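Local coordinates for protein putative PLP-dependent aminotransferase (Bacillus cereus ATCC 10987, PDB 3JU7) that probably acts as a pyridoxal-phosphate-dependent aminotransferase of the DegT/DnrJ/EryC1/StrS family, whose own substrate is not established, at residues E3-L8 against S349-E354; A60-G65 against I184-A189; Y136-S141 against Q279-E284; E262-L267 against E362-C367; S320-Q325 against T338-I343. All coordinates share one frame; numbering follows the deposited sequence.

Contact 1 of 5, residues E3-L8 against S349-E354; sequences ENIPFL and SLPLWE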
# COMPACT_ATOMS: atom_id res chain seq x y z
N GLU A 3 -19.81 -5.28 28.65
CA GLU A 3 -19.06 -5.56 29.90
C GLU A 3 -17.88 -4.59 30.03
O GLU A 3 -17.91 -3.70 30.88
CB GLU A 3 -18.61 -7.03 29.95
N ASN A 4 -16.84 -4.76 29.22
CA ASN A 4 -15.73 -3.80 29.16
C ASN A 4 -16.05 -2.78 28.09
O ASN A 4 -16.66 -3.11 27.08
CB ASN A 4 -14.41 -4.49 28.83
N ILE A 5 -15.66 -1.53 28.31
CA ILE A 5 -15.81 -0.51 27.29
C ILE A 5 -14.46 -0.48 26.58
O ILE A 5 -13.46 -0.08 27.16
CB ILE A 5 -16.20 0.84 27.90
CG1 ILE A 5 -17.60 0.77 28.50
CG2 ILE A 5 -16.15 1.93 26.83
CD1 ILE A 5 -17.90 1.89 29.56
N PRO A 6 -14.41 -0.97 25.34
CA PRO A 6 -13.15 -1.01 24.60
C PRO A 6 -12.84 0.32 23.95
O PRO A 6 -13.74 1.13 23.76
CB PRO A 6 -13.44 -2.02 23.52
CG PRO A 6 -14.91 -1.81 23.25
CD PRO A 6 -15.50 -1.58 24.59
N PHE A 7 -11.57 0.54 23.59
CA PHE A 7 -11.16 1.86 23.06
C PHE A 7 -11.73 2.08 21.68
O PHE A 7 -12.27 3.15 21.40
CB PHE A 7 -9.64 2.08 23.05
CG PHE A 7 -9.23 3.40 22.43
CD1 PHE A 7 -9.41 4.59 23.12
CD2 PHE A 7 -8.71 3.45 21.14
CE1 PHE A 7 -9.06 5.81 22.54
CE2 PHE A 7 -8.38 4.65 20.56
CZ PHE A 7 -8.54 5.84 21.28
N LEU A 8 -11.60 1.09 20.81
CA LEU A 8 -12.14 1.21 19.48
C LEU A 8 -13.16 0.13 19.20
O LEU A 8 -13.05 -1.00 19.65
CB LEU A 8 -11.02 1.24 18.43
CG LEU A 8 -10.02 0.09 18.26
CD1 LEU A 8 -9.04 0.52 17.18
CD2 LEU A 8 -9.26 -0.27 19.52
N SER A 349 -6.89 9.87 25.66
CA SER A 349 -7.77 9.55 24.54
C SER A 349 -8.93 8.71 25.07
O SER A 349 -8.74 7.57 25.47
CB SER A 349 -7.02 8.76 23.45
OG SER A 349 -5.91 9.49 22.94
N LEU A 350 -10.13 9.28 25.11
CA LEU A 350 -11.25 8.59 25.74
C LEU A 350 -12.08 7.94 24.65
O LEU A 350 -12.21 8.48 23.55
CB LEU A 350 -12.10 9.50 26.61
CG LEU A 350 -11.41 10.20 27.78
CD1 LEU A 350 -12.37 11.18 28.46
CD2 LEU A 350 -10.89 9.19 28.79
N PRO A 351 -12.66 6.78 24.96
CA PRO A 351 -13.36 6.09 23.91
C PRO A 351 -14.59 6.83 23.41
O PRO A 351 -15.34 7.45 24.17
CB PRO A 351 -13.74 4.74 24.54
CG PRO A 351 -13.39 4.80 25.94
CD PRO A 351 -12.44 5.93 26.14
N LEU A 352 -14.77 6.71 22.11
CA LEU A 352 -15.91 7.23 21.41
C LEU A 352 -16.05 6.36 20.17
O LEU A 352 -15.09 6.16 19.48
CB LEU A 352 -15.66 8.68 21.02
CG LEU A 352 -16.83 9.53 20.50
CD1 LEU A 352 -16.49 11.04 20.66
CD2 LEU A 352 -17.16 9.20 19.08
N TRP A 353 -17.22 5.77 19.94
CA TRP A 353 -17.48 4.96 18.74
C TRP A 353 -18.97 4.89 18.51
O TRP A 353 -19.74 5.15 19.44
CB TRP A 353 -16.91 3.54 18.82
CG TRP A 353 -16.71 2.98 20.20
CD1 TRP A 353 -15.55 3.00 20.92
CD2 TRP A 353 -17.68 2.34 21.03
NE1 TRP A 353 -15.74 2.40 22.13
CE2 TRP A 353 -17.04 1.99 22.23
CE3 TRP A 353 -19.03 2.02 20.87
CZ2 TRP A 353 -17.69 1.33 23.25
CZ3 TRP A 353 -19.68 1.37 21.88
CH2 TRP A 353 -19.01 1.03 23.07
N GLU A 354 -19.35 4.55 17.28
CA GLU A 354 -20.74 4.48 16.88
C GLU A 354 -21.41 3.44 17.75
O GLU A 354 -20.92 2.33 17.89
CB GLU A 354 -20.90 4.07 15.40
CG GLU A 354 -20.37 5.09 14.37
CD GLU A 354 -20.49 4.58 12.93
OE1 GLU A 354 -21.59 4.11 12.57
OE2 GLU A 354 -19.51 4.63 12.16

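Contact 2 of 5, residues A60-G65 against I184-A189; sequences ANATLG and IYSFHA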
# COMPACT_ATOMS: atom_id res chain seq x y z
N ALA A 60 -4.23 3.41 -1.45
CA ALA A 60 -4.53 2.16 -0.76
C ALA A 60 -4.58 2.35 0.74
O ALA A 60 -5.27 1.61 1.44
CB ALA A 60 -3.55 1.08 -1.16
N ASN A 61 -3.82 3.33 1.23
CA ASN A 61 -3.88 3.80 2.60
C ASN A 61 -3.20 5.19 2.70
O ASN A 61 -2.44 5.59 1.79
CB ASN A 61 -3.30 2.74 3.59
CG ASN A 61 -1.81 2.54 3.44
OD1 ASN A 61 -1.03 3.51 3.55
ND2 ASN A 61 -1.39 1.28 3.25
N ALA A 62 -3.50 5.93 3.75
CA ALA A 62 -2.99 7.32 3.93
C ALA A 62 -1.49 7.36 4.09
O ALA A 62 -0.87 8.34 3.73
CB ALA A 62 -3.63 8.01 5.14
N THR A 63 -0.91 6.30 4.66
CA THR A 63 0.54 6.29 4.81
C THR A 63 1.22 6.36 3.46
O THR A 63 2.11 7.19 3.24
CB THR A 63 1.03 5.11 5.64
OG1 THR A 63 0.31 5.13 6.87
CG2 THR A 63 2.56 5.25 5.87
N LEU A 64 0.73 5.54 2.54
CA LEU A 64 1.23 5.54 1.15
C LEU A 64 0.90 6.85 0.42
O LEU A 64 1.66 7.33 -0.41
CB LEU A 64 0.64 4.39 0.37
CG LEU A 64 0.98 3.00 0.93
CD1 LEU A 64 0.02 2.01 0.26
CD2 LEU A 64 2.47 2.66 0.73
N GLY A 65 -0.23 7.44 0.74
CA GLY A 65 -0.56 8.74 0.17
C GLY A 65 0.45 9.78 0.66
O GLY A 65 0.90 10.64 -0.10
N ILE A 184 -3.77 14.82 2.78
CA ILE A 184 -3.92 13.39 2.91
C ILE A 184 -4.97 13.05 3.99
O ILE A 184 -4.96 13.60 5.07
CB ILE A 184 -2.60 12.70 3.31
CG1 ILE A 184 -1.40 13.17 2.42
CG2 ILE A 184 -2.78 11.21 3.26
CD1 ILE A 184 -1.73 13.45 0.93
N TYR A 185 -5.89 12.17 3.64
CA TYR A 185 -6.90 11.71 4.54
C TYR A 185 -6.89 10.20 4.51
O TYR A 185 -6.55 9.56 3.49
CB TYR A 185 -8.32 12.14 4.09
CG TYR A 185 -8.56 13.58 3.79
CD1 TYR A 185 -9.03 14.47 4.77
CD2 TYR A 185 -8.46 14.05 2.48
CE1 TYR A 185 -9.29 15.86 4.45
CE2 TYR A 185 -8.72 15.39 2.16
CZ TYR A 185 -9.13 16.31 3.13
OH TYR A 185 -9.40 17.64 2.72
N SER A 186 -7.36 9.62 5.61
CA SER A 186 -7.42 8.18 5.77
C SER A 186 -8.86 7.66 5.79
O SER A 186 -9.75 8.32 6.31
CB SER A 186 -6.70 7.76 7.05
OG SER A 186 -6.79 6.36 7.24
N PHE A 187 -9.05 6.47 5.22
CA PHE A 187 -10.30 5.74 5.32
C PHE A 187 -10.10 4.42 6.13
O PHE A 187 -10.85 3.45 5.98
CB PHE A 187 -10.84 5.40 3.93
CG PHE A 187 -11.10 6.58 3.01
CD1 PHE A 187 -11.62 7.79 3.47
CD2 PHE A 187 -10.89 6.43 1.64
CE1 PHE A 187 -11.89 8.84 2.57
CE2 PHE A 187 -11.17 7.48 0.73
CZ PHE A 187 -11.68 8.68 1.21
N HIS A 188 -9.09 4.37 6.99
CA HIS A 188 -8.92 3.20 7.83
C HIS A 188 -10.20 2.96 8.64
O HIS A 188 -10.90 3.92 8.99
CB HIS A 188 -7.74 3.39 8.76
CG HIS A 188 -7.30 2.14 9.47
ND1 HIS A 188 -7.66 1.87 10.77
CD2 HIS A 188 -6.48 1.13 9.08
CE1 HIS A 188 -7.09 0.73 11.15
NE2 HIS A 188 -6.37 0.27 10.14
N ALA A 189 -10.49 1.70 8.95
CA ALA A 189 -11.75 1.35 9.64
C ALA A 189 -11.90 2.03 10.99
O ALA A 189 -13.00 2.23 11.44
CB ALA A 189 -11.91 -0.15 9.78

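Contact 3 of 5, residues Y136-S141 against Q279-E284; sequences YATFGS and QLQKTE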
# COMPACT_ATOMS: atom_id res chain seq x y z
N TYR A 136 0.22 18.46 10.79
CA TYR A 136 -0.88 17.54 11.11
C TYR A 136 -2.09 18.28 11.67
O TYR A 136 -1.97 19.05 12.61
CB TYR A 136 -0.35 16.52 12.09
CG TYR A 136 -1.38 15.69 12.81
CD1 TYR A 136 -2.43 15.11 12.13
CD2 TYR A 136 -1.25 15.43 14.16
CE1 TYR A 136 -3.36 14.32 12.81
CE2 TYR A 136 -2.18 14.65 14.84
CZ TYR A 136 -3.23 14.10 14.17
OH TYR A 136 -4.17 13.34 14.88
N ALA A 137 -3.26 18.07 11.09
CA ALA A 137 -4.48 18.74 11.56
C ALA A 137 -5.00 17.93 12.77
O ALA A 137 -5.99 17.18 12.70
CB ALA A 137 -5.50 18.82 10.44
N THR A 138 -4.29 18.13 13.87
CA THR A 138 -4.43 17.31 15.08
C THR A 138 -5.86 16.98 15.45
O THR A 138 -6.71 17.88 15.58
CB THR A 138 -3.75 18.04 16.28
OG1 THR A 138 -2.43 18.39 15.89
CG2 THR A 138 -3.74 17.19 17.55
N PHE A 139 -6.09 15.68 15.59
CA PHE A 139 -7.36 15.09 16.05
C PHE A 139 -8.58 15.46 15.18
O PHE A 139 -9.69 15.62 15.68
CB PHE A 139 -7.59 15.39 17.52
CG PHE A 139 -6.42 14.98 18.46
CD1 PHE A 139 -5.75 13.80 18.30
CD2 PHE A 139 -6.09 15.77 19.54
CE1 PHE A 139 -4.74 13.43 19.17
CE2 PHE A 139 -5.10 15.41 20.41
CZ PHE A 139 -4.42 14.23 20.23
N GLY A 140 -8.36 15.59 13.88
CA GLY A 140 -9.46 15.79 12.91
C GLY A 140 -10.08 17.16 13.06
O GLY A 140 -11.27 17.34 12.95
N SER A 141 -9.26 18.16 13.29
CA SER A 141 -9.75 19.47 13.65
C SER A 141 -9.45 20.46 12.56
O SER A 141 -8.76 20.16 11.57
CB SER A 141 -9.11 19.90 14.97
OG SER A 141 -7.73 20.08 14.81
N GLN A 279 -9.18 19.88 30.17
CA GLN A 279 -9.44 20.75 29.03
C GLN A 279 -9.37 20.12 27.66
O GLN A 279 -8.57 19.21 27.40
CB GLN A 279 -8.56 22.01 29.07
CG GLN A 279 -7.13 21.80 28.83
CD GLN A 279 -6.34 23.10 28.91
OE1 GLN A 279 -6.40 23.85 29.93
NE2 GLN A 279 -5.56 23.39 27.85
N LEU A 280 -10.22 20.66 26.80
CA LEU A 280 -10.41 20.20 25.45
C LEU A 280 -9.57 21.03 24.49
O LEU A 280 -9.01 22.07 24.87
CB LEU A 280 -11.90 20.30 25.08
CG LEU A 280 -12.82 19.51 26.01
CD1 LEU A 280 -14.26 20.00 25.88
CD2 LEU A 280 -12.72 18.01 25.75
N GLN A 281 -9.45 20.56 23.25
CA GLN A 281 -8.67 21.26 22.22
C GLN A 281 -9.30 22.61 21.86
O GLN A 281 -10.51 22.72 21.75
CB GLN A 281 -8.57 20.37 20.99
CG GLN A 281 -7.70 20.88 19.84
CD GLN A 281 -7.59 19.81 18.73
OE1 GLN A 281 -8.47 18.96 18.62
NE2 GLN A 281 -6.54 19.87 17.92
N LYS A 282 -8.48 23.64 21.68
CA LYS A 282 -9.00 24.91 21.23
C LYS A 282 -9.08 24.85 19.70
O LYS A 282 -8.07 24.97 19.01
CB LYS A 282 -8.12 26.06 21.70
N THR A 283 -10.28 24.61 19.18
CA THR A 283 -10.47 24.55 17.72
C THR A 283 -11.90 24.91 17.32
O THR A 283 -12.82 24.75 18.10
CB THR A 283 -10.03 23.15 17.14
OG1 THR A 283 -10.08 23.18 15.71
CG2 THR A 283 -10.87 21.99 17.67
N GLU A 284 -12.09 25.39 16.09
CA GLU A 284 -13.42 25.82 15.64
C GLU A 284 -14.34 24.64 15.30
O GLU A 284 -15.54 24.75 15.40
CB GLU A 284 -13.33 26.68 14.38
CG GLU A 284 -12.51 27.95 14.45
CD GLU A 284 -12.54 28.70 13.12
OE1 GLU A 284 -13.66 29.03 12.65
OE2 GLU A 284 -11.45 28.95 12.53

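Contact 4 of 5, residues E262-L267 against E362-C367; sequences EWYKQL and EQIVIC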
# COMPACT_ATOMS: atom_id res chain seq x y z
N GLU A 262 -21.15 15.84 21.86
CA GLU A 262 -22.02 16.75 22.60
C GLU A 262 -22.27 16.19 24.00
O GLU A 262 -22.19 16.94 24.98
CB GLU A 262 -23.39 16.93 21.89
CG GLU A 262 -23.39 17.66 20.50
CD GLU A 262 -24.81 17.74 19.89
OE1 GLU A 262 -25.78 17.87 20.66
OE2 GLU A 262 -24.96 17.69 18.64
N TRP A 263 -22.59 14.90 24.10
CA TRP A 263 -22.84 14.29 25.41
C TRP A 263 -21.60 14.37 26.30
O TRP A 263 -21.67 14.63 27.51
CB TRP A 263 -23.24 12.82 25.27
CG TRP A 263 -24.60 12.57 24.74
CD1 TRP A 263 -25.69 13.39 24.85
CD2 TRP A 263 -25.05 11.38 24.07
NE1 TRP A 263 -26.77 12.80 24.27
CE2 TRP A 263 -26.41 11.57 23.79
CE3 TRP A 263 -24.44 10.18 23.70
CZ2 TRP A 263 -27.17 10.60 23.13
CZ3 TRP A 263 -25.19 9.23 23.04
CH2 TRP A 263 -26.54 9.45 22.75
N TYR A 264 -20.45 14.10 25.71
CA TYR A 264 -19.22 14.18 26.45
C TYR A 264 -19.05 15.60 27.02
O TYR A 264 -18.73 15.76 28.20
CB TYR A 264 -18.04 13.83 25.55
CG TYR A 264 -17.40 12.47 25.79
CD1 TYR A 264 -16.78 12.18 27.00
CD2 TYR A 264 -17.35 11.52 24.79
CE1 TYR A 264 -16.16 10.96 27.20
CE2 TYR A 264 -16.74 10.31 24.99
CZ TYR A 264 -16.13 10.03 26.19
OH TYR A 264 -15.46 8.82 26.35
N LYS A 265 -19.31 16.61 26.19
CA LYS A 265 -19.08 17.99 26.59
C LYS A 265 -20.03 18.38 27.71
O LYS A 265 -19.63 18.98 28.71
CB LYS A 265 -19.23 18.93 25.39
CG LYS A 265 -18.09 18.77 24.40
CD LYS A 265 -18.24 19.51 23.07
CE LYS A 265 -17.48 18.75 21.97
NZ LYS A 265 -17.16 19.56 20.76
N GLN A 266 -21.29 17.99 27.56
CA GLN A 266 -22.30 18.31 28.57
C GLN A 266 -22.00 17.62 29.89
O GLN A 266 -22.13 18.23 30.95
CB GLN A 266 -23.68 17.88 28.10
CG GLN A 266 -24.23 18.70 26.96
CD GLN A 266 -25.52 18.10 26.37
OE1 GLN A 266 -25.64 16.88 26.20
NE2 GLN A 266 -26.48 18.97 26.04
N LEU A 267 -21.65 16.34 29.82
CA LEU A 267 -21.39 15.56 31.03
C LEU A 267 -20.12 16.00 31.73
O LEU A 267 -20.07 15.97 32.95
CB LEU A 267 -21.31 14.05 30.73
CG LEU A 267 -22.66 13.36 30.46
CD1 LEU A 267 -22.48 11.94 29.83
CD2 LEU A 267 -23.50 13.32 31.75
N GLU A 362 -21.53 8.79 30.39
CA GLU A 362 -21.69 9.07 31.82
C GLU A 362 -20.83 8.16 32.71
O GLU A 362 -20.10 8.67 33.56
CB GLU A 362 -23.17 9.00 32.22
CG GLU A 362 -23.44 9.29 33.72
CD GLU A 362 -24.93 9.50 34.06
OE1 GLU A 362 -25.83 9.02 33.34
OE2 GLU A 362 -25.18 10.16 35.07
N GLN A 363 -20.89 6.84 32.52
CA GLN A 363 -19.96 5.94 33.21
C GLN A 363 -18.58 6.54 33.16
O GLN A 363 -17.92 6.70 34.17
CB GLN A 363 -19.84 4.57 32.52
CG GLN A 363 -20.93 3.52 32.76
CD GLN A 363 -20.50 2.11 32.28
OE1 GLN A 363 -19.37 1.67 32.51
NE2 GLN A 363 -21.42 1.40 31.61
N ILE A 364 -18.13 6.85 31.94
CA ILE A 364 -16.76 7.24 31.69
C ILE A 364 -16.44 8.55 32.39
O ILE A 364 -15.50 8.63 33.17
CB ILE A 364 -16.48 7.34 30.16
CG1 ILE A 364 -16.51 5.94 29.52
CG2 ILE A 364 -15.13 8.01 29.87
CD1 ILE A 364 -16.53 5.94 27.97
N VAL A 365 -17.26 9.56 32.12
CA VAL A 365 -17.04 10.87 32.70
C VAL A 365 -17.06 10.79 34.22
O VAL A 365 -16.20 11.38 34.85
CB VAL A 365 -18.05 11.90 32.18
CG1 VAL A 365 -17.91 13.21 32.96
CG2 VAL A 365 -17.84 12.11 30.65
N ILE A 366 -18.01 10.05 34.78
CA ILE A 366 -18.08 9.84 36.24
C ILE A 366 -16.79 9.25 36.81
O ILE A 366 -16.34 9.65 37.87
CB ILE A 366 -19.28 8.97 36.63
CG1 ILE A 366 -20.58 9.77 36.49
CG2 ILE A 366 -19.15 8.49 38.06
CD1 ILE A 366 -21.82 8.97 36.71
N CYS A 367 -16.21 8.28 36.10
CA CYS A 367 -14.93 7.69 36.50
C CYS A 367 -13.79 8.70 36.49
O CYS A 367 -12.91 8.63 37.34
CB CYS A 367 -14.53 6.53 35.58
SG CYS A 367 -15.41 4.97 35.83

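Contact 5 of 5, residues S320-Q325 against T338-I343; sequences SPSCHQ and TRTNKI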
# COMPACT_ATOMS: atom_id res chain seq x y z
N SER A 320 1.51 9.84 23.45
CA SER A 320 2.44 9.80 24.55
C SER A 320 2.85 8.35 24.70
O SER A 320 2.03 7.55 25.11
CB SER A 320 1.75 10.29 25.82
OG SER A 320 2.56 10.09 26.94
N PRO A 321 4.11 8.00 24.33
CA PRO A 321 5.17 8.89 23.84
C PRO A 321 4.84 9.59 22.54
O PRO A 321 4.20 9.00 21.66
CB PRO A 321 6.34 7.94 23.60
CG PRO A 321 5.67 6.59 23.34
CD PRO A 321 4.59 6.61 24.37
N SER A 322 5.27 10.84 22.42
CA SER A 322 5.23 11.51 21.15
C SER A 322 6.33 10.92 20.27
O SER A 322 7.21 10.20 20.77
CB SER A 322 5.45 13.01 21.32
OG SER A 322 4.23 13.69 21.20
N CYS A 323 6.31 11.28 18.97
CA CYS A 323 7.25 10.69 18.02
C CYS A 323 8.68 10.87 18.49
O CYS A 323 9.43 9.91 18.47
CB CYS A 323 7.08 11.22 16.58
SG CYS A 323 5.52 10.66 15.84
N HIS A 324 9.04 12.08 18.91
CA HIS A 324 10.41 12.37 19.29
C HIS A 324 10.83 11.55 20.49
O HIS A 324 12.02 11.39 20.73
CB HIS A 324 10.62 13.88 19.55
CG HIS A 324 10.14 14.38 20.90
ND1 HIS A 324 8.82 14.70 21.15
CD2 HIS A 324 10.81 14.70 22.03
CE1 HIS A 324 8.70 15.16 22.38
NE2 HIS A 324 9.89 15.14 22.94
N GLN A 325 9.85 11.04 21.24
CA GLN A 325 10.10 10.18 22.41
C GLN A 325 10.15 8.67 22.09
O GLN A 325 10.60 7.87 22.90
CB GLN A 325 9.04 10.46 23.49
CG GLN A 325 8.98 11.94 23.90
CD GLN A 325 7.82 12.28 24.78
OE1 GLN A 325 6.73 11.72 24.62
NE2 GLN A 325 8.04 13.20 25.74
N THR A 338 9.34 21.85 24.57
CA THR A 338 8.75 21.96 25.91
C THR A 338 7.22 21.82 25.95
O THR A 338 6.68 21.16 26.83
CB THR A 338 9.15 23.27 26.60
OG1 THR A 338 10.58 23.29 26.81
CG2 THR A 338 8.43 23.41 27.94
N ARG A 339 6.52 22.42 25.00
CA ARG A 339 5.06 22.29 24.98
C ARG A 339 4.59 20.88 24.60
O ARG A 339 3.64 20.34 25.21
CB ARG A 339 4.44 23.35 24.09
CG ARG A 339 4.66 24.72 24.64
CD ARG A 339 4.29 25.81 23.67
NE ARG A 339 5.26 26.00 22.59
CZ ARG A 339 5.10 26.88 21.60
NH1 ARG A 339 4.02 27.64 21.54
NH2 ARG A 339 6.00 26.99 20.66
N THR A 340 5.26 20.29 23.60
CA THR A 340 4.94 18.91 23.16
C THR A 340 5.09 17.98 24.36
O THR A 340 4.24 17.15 24.62
CB THR A 340 5.85 18.45 21.97
OG1 THR A 340 5.80 19.42 20.90
CG2 THR A 340 5.38 17.11 21.38
N ASN A 341 6.16 18.15 25.12
CA ASN A 341 6.38 17.32 26.30
C ASN A 341 5.27 17.47 27.31
O ASN A 341 4.77 16.49 27.88
CB ASN A 341 7.73 17.62 26.96
CG ASN A 341 8.89 17.16 26.10
OD1 ASN A 341 8.70 16.37 25.16
ND2 ASN A 341 10.10 17.63 26.41
N LYS A 342 4.88 18.70 27.55
CA LYS A 342 3.84 18.97 28.50
C LYS A 342 2.52 18.34 28.05
O LYS A 342 1.88 17.63 28.83
CB LYS A 342 3.71 20.49 28.73
CG LYS A 342 2.54 20.91 29.59
CD LYS A 342 2.62 20.34 30.99
CE LYS A 342 3.61 21.07 31.83
NZ LYS A 342 3.05 22.44 32.12
N ILE A 343 2.12 18.58 26.80
CA ILE A 343 0.85 18.02 26.30
C ILE A 343 0.89 16.48 26.31
O ILE A 343 -0.13 15.83 26.47
CB ILE A 343 0.54 18.55 24.88
CG1 ILE A 343 0.23 20.06 24.94
CG2 ILE A 343 -0.65 17.79 24.20
CD1 ILE A 343 -0.95 20.44 25.88
O HOH W 1 6.08 14.18 27.85

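Contact 1 of 5, residues E3-L8 against S349-E354
Two torsions help bring Phe7 and Trp353 to their partners. In Phe7, CG stands anti to the backbone N (chi1 176°), and although the bond to CB heads away from segment 349-354, the far part of the ring comes back to it: Ser349 O lies at the ring edge, near its plane, 3.4 Å from Phe7 CE1, with the CB of Ser349 close beside. In Trp353, CG is off the staggered positions (chi1 24°); the N-H edge of the indole meets the carbonyls of Pro6 and Phe7. NE1 donates to Pro6 O over 2.9 Å with an N-H...O angle of 149°; the carbonyl oxygen stands somewhat out of the indole plane. The neighbouring ring carbon CD1 of Trp353 approaches Phe7 O, in plane, at 3.3 Å, and consecutive carbonyls thus meet one edge of the same ring. On the six-membered ring, next to the N-H side, CZ2 of Trp353 meets Ile5 CG2 at 3.9 Å, where the two side chains cross at about a right angle, and it also touches the CD of Pro6. Pro351 packs beside them, its CB 3.7 Å from Pro6 O. Outside these segments, Glu314 accepts from Phe7 N and Tyr318 N binds Ser349 OG. The N-terminal loop is thereby laid across the chain leading out of strand 347-350, probably in the small C-terminal domain of a fold type I aminotransferase.

Contact 2 of 5, residues A60-G65 against I184-A189
Ala62 meets Ile184 to Ser186 without any aromatic ring at the contact, while the nearby rings pack elsewhere. Tyr185 sends its CB away from the helix, and its ring meets Phe166 edge-to-face; the Phe187 ring makes a second edge-to-face pair with Phe166 and meets Phe193 at about 45°. The flat group that does reach Ala62 is a peptide, whose Tyr185 O lies 3.7 Å from Ala62 CB. That methyl also touches Ser186 CB at 3.6 Å, so a single small side chain is set against two successive strand residues. Ile184 flanks it: CG2, anti to the backbone N, comes to 3.5 Å from Ala62 O, and CD1 reaches towards Gly65 O. With no side chain at Gly65, the first helical turn can settle close over the isoleucine. Asn61 is the N-cap of that helix, its OD1 accepting from Leu64 N (2.9 Å, 164° at the hydrogen), while its ND2 bonds to Asn232 O of the second subunit. Ser186 OG accepts from His188 N at 3.1 Å, an ST turn. The chemistry follows from a third partner, the pyridoxal-phosphate-modified lysine at position 191: its phosphate oxygens are hydrogen-bonded by Ala62 N, Thr63 OG1 and Ser186 OG. The helix N terminus and a strand hydroxyl thus converge on one phosphate, whose negative charge the helix end would probably help to stabilise.

Contact 3 of 5, residues Y136-S141 against Q279-E284
A turn-rich loop that follows strand 130-133 receives Gln281 from the segment between helix 250-270 and strand 291-294. In the glutamine, CG is anti to N (chi1 -175°) and the chain stays extended beyond it, so the amide arrives at the carbonyl of Thr138. NE2 donates to Thr138 O over 3.1 Å, nearly straight at the hydrogen (166°); the acceptor lies in the amide plane, whereas the donor stands well above the plane of the carbonyl. Ser141 OG also donates to Thr138 O, at a separation (2.5 Å) short enough for its exact length to be doubtful. The other branch of the amide, OE1, rests at the edge of the Phe139 ring, 3.8 Å from Phe139 CB. Thr283 adds its OG1 at 3.5 Å from Ser141 CB, and both hydroxyls, Ser141 OG and Thr283 OG1, are hydrogen-bonded to Tyr113 OH. Within the loop, Ala137 centres an inverse gamma turn, and Phe139 N bonds to Tyr136 OH at 3.1 Å. Gln281 NE2 also bonds to Asp111 O, so one amide nitrogen spans two backbone carbonyls. A side-chain amide thus pins a non-repetitive turn through its main chain, joining the loop after strand 130-133 to the approach to the small sheet formed by strands 291-294 and 347-350.

Contact 4 of 5, residues E262-L267 against E362-C367
Tyr264 reaches from its helix towards Ile364 and Val365, and its atoms meet them in turn. From CB, CG lies off the usual staggered positions (chi1 -107°), and the end of the side chain approaches the other helix more closely than its base does. CD1 touches Val365 CG2 at 3.8 Å; next along the rim, CE1 meets Ile364 CG2 at 4.1 Å, near the plane of the ring. The hydroxyl at the tip lies against Ile364 CD1 at 3.5 Å, yet its polar demand is met by a hydrogen bond to Pro351 O. One turn further on, Leu267 points at the same helix. Its CB packs on Val365 CG2 at 4.0 Å, and its CD1 sits over the backbone of Glu362, 3.3 Å from Glu362 N. The carbonyl Leu267 O, with Val365 CG1 at 3.5 Å, is hydrogen-bonded by Ser270 OG and Asn271 ND2. The segment axes approach to 9.9 Å and cross at -36°, both helices running broadly the same way. Chemically this is an apolar interface of branched side chains and an aromatic ring, with no hydrogen bond between the segments; the buried phenol hydroxyl is satisfied by a carbonyl outside them.

Contact 5 of 5, residues S320-Q325 against T338-I343
After the cis peptide before Pro321, the chain curls into a short 3-10 turn at 323-325 that brings Ser322, His324 and Gln325 up to Thr340 and Asn341 in the first turns of helix 338-346. His324 has CG between the backbone N and carbonyl carbon (chi1 79°), and its NE2 makes a weak hydrogen bond to Asn341 OD1, 2.8 Å long but bent to 124° at the hydrogen. Ring and amide are nearly coplanar, with the oxygen at the ring edge. Gln325 lays its CG over one face of that ring, while its amide plane lies only 8° from the Asn341 amide. OE1 of Gln325 accepts from Ser322 N at 2.8 Å, closing the turn and fixing the amide, and NE2 donates a hydrogen bond to a water at 3.0 Å, which in turn donates to Asn341 O. The methyl Thr340 CG2 packs on Ser322 OG at 3.6 Å and lies 4.0 Å from His324 CE1. Further out, Ser85 OG bonds to His324 ND1 and Asp106 to Thr340 OG1. The turn touches both helix 338-346 and strand 101-105, whose Phe104 meets Cys323 and His324, with Pro321 packed on Glu225 of the second subunit.

In the fold
Followed from the N terminus, the chain opens contact 1 almost at once and closes it only at strand 347-350 and the chain just beyond, so the loop it spans encloses contacts 2, 3 and 5. Contact 2 joins the start of helix 62-73 to strand 182-186 at the cofactor phosphate; contact 3, opened before it closes, crosses it and ties the turn after strand 130-133 to the chain beyond helix 250-270. Contact 4 opens within contact 3 and closes last, crossing both contact 3 and contact 1 and enclosing the short loop of contact 5. Contacts 1 and 4 touch, binding the N-terminal loop, strand 347-350 and helices 250-270 and 358-368 together.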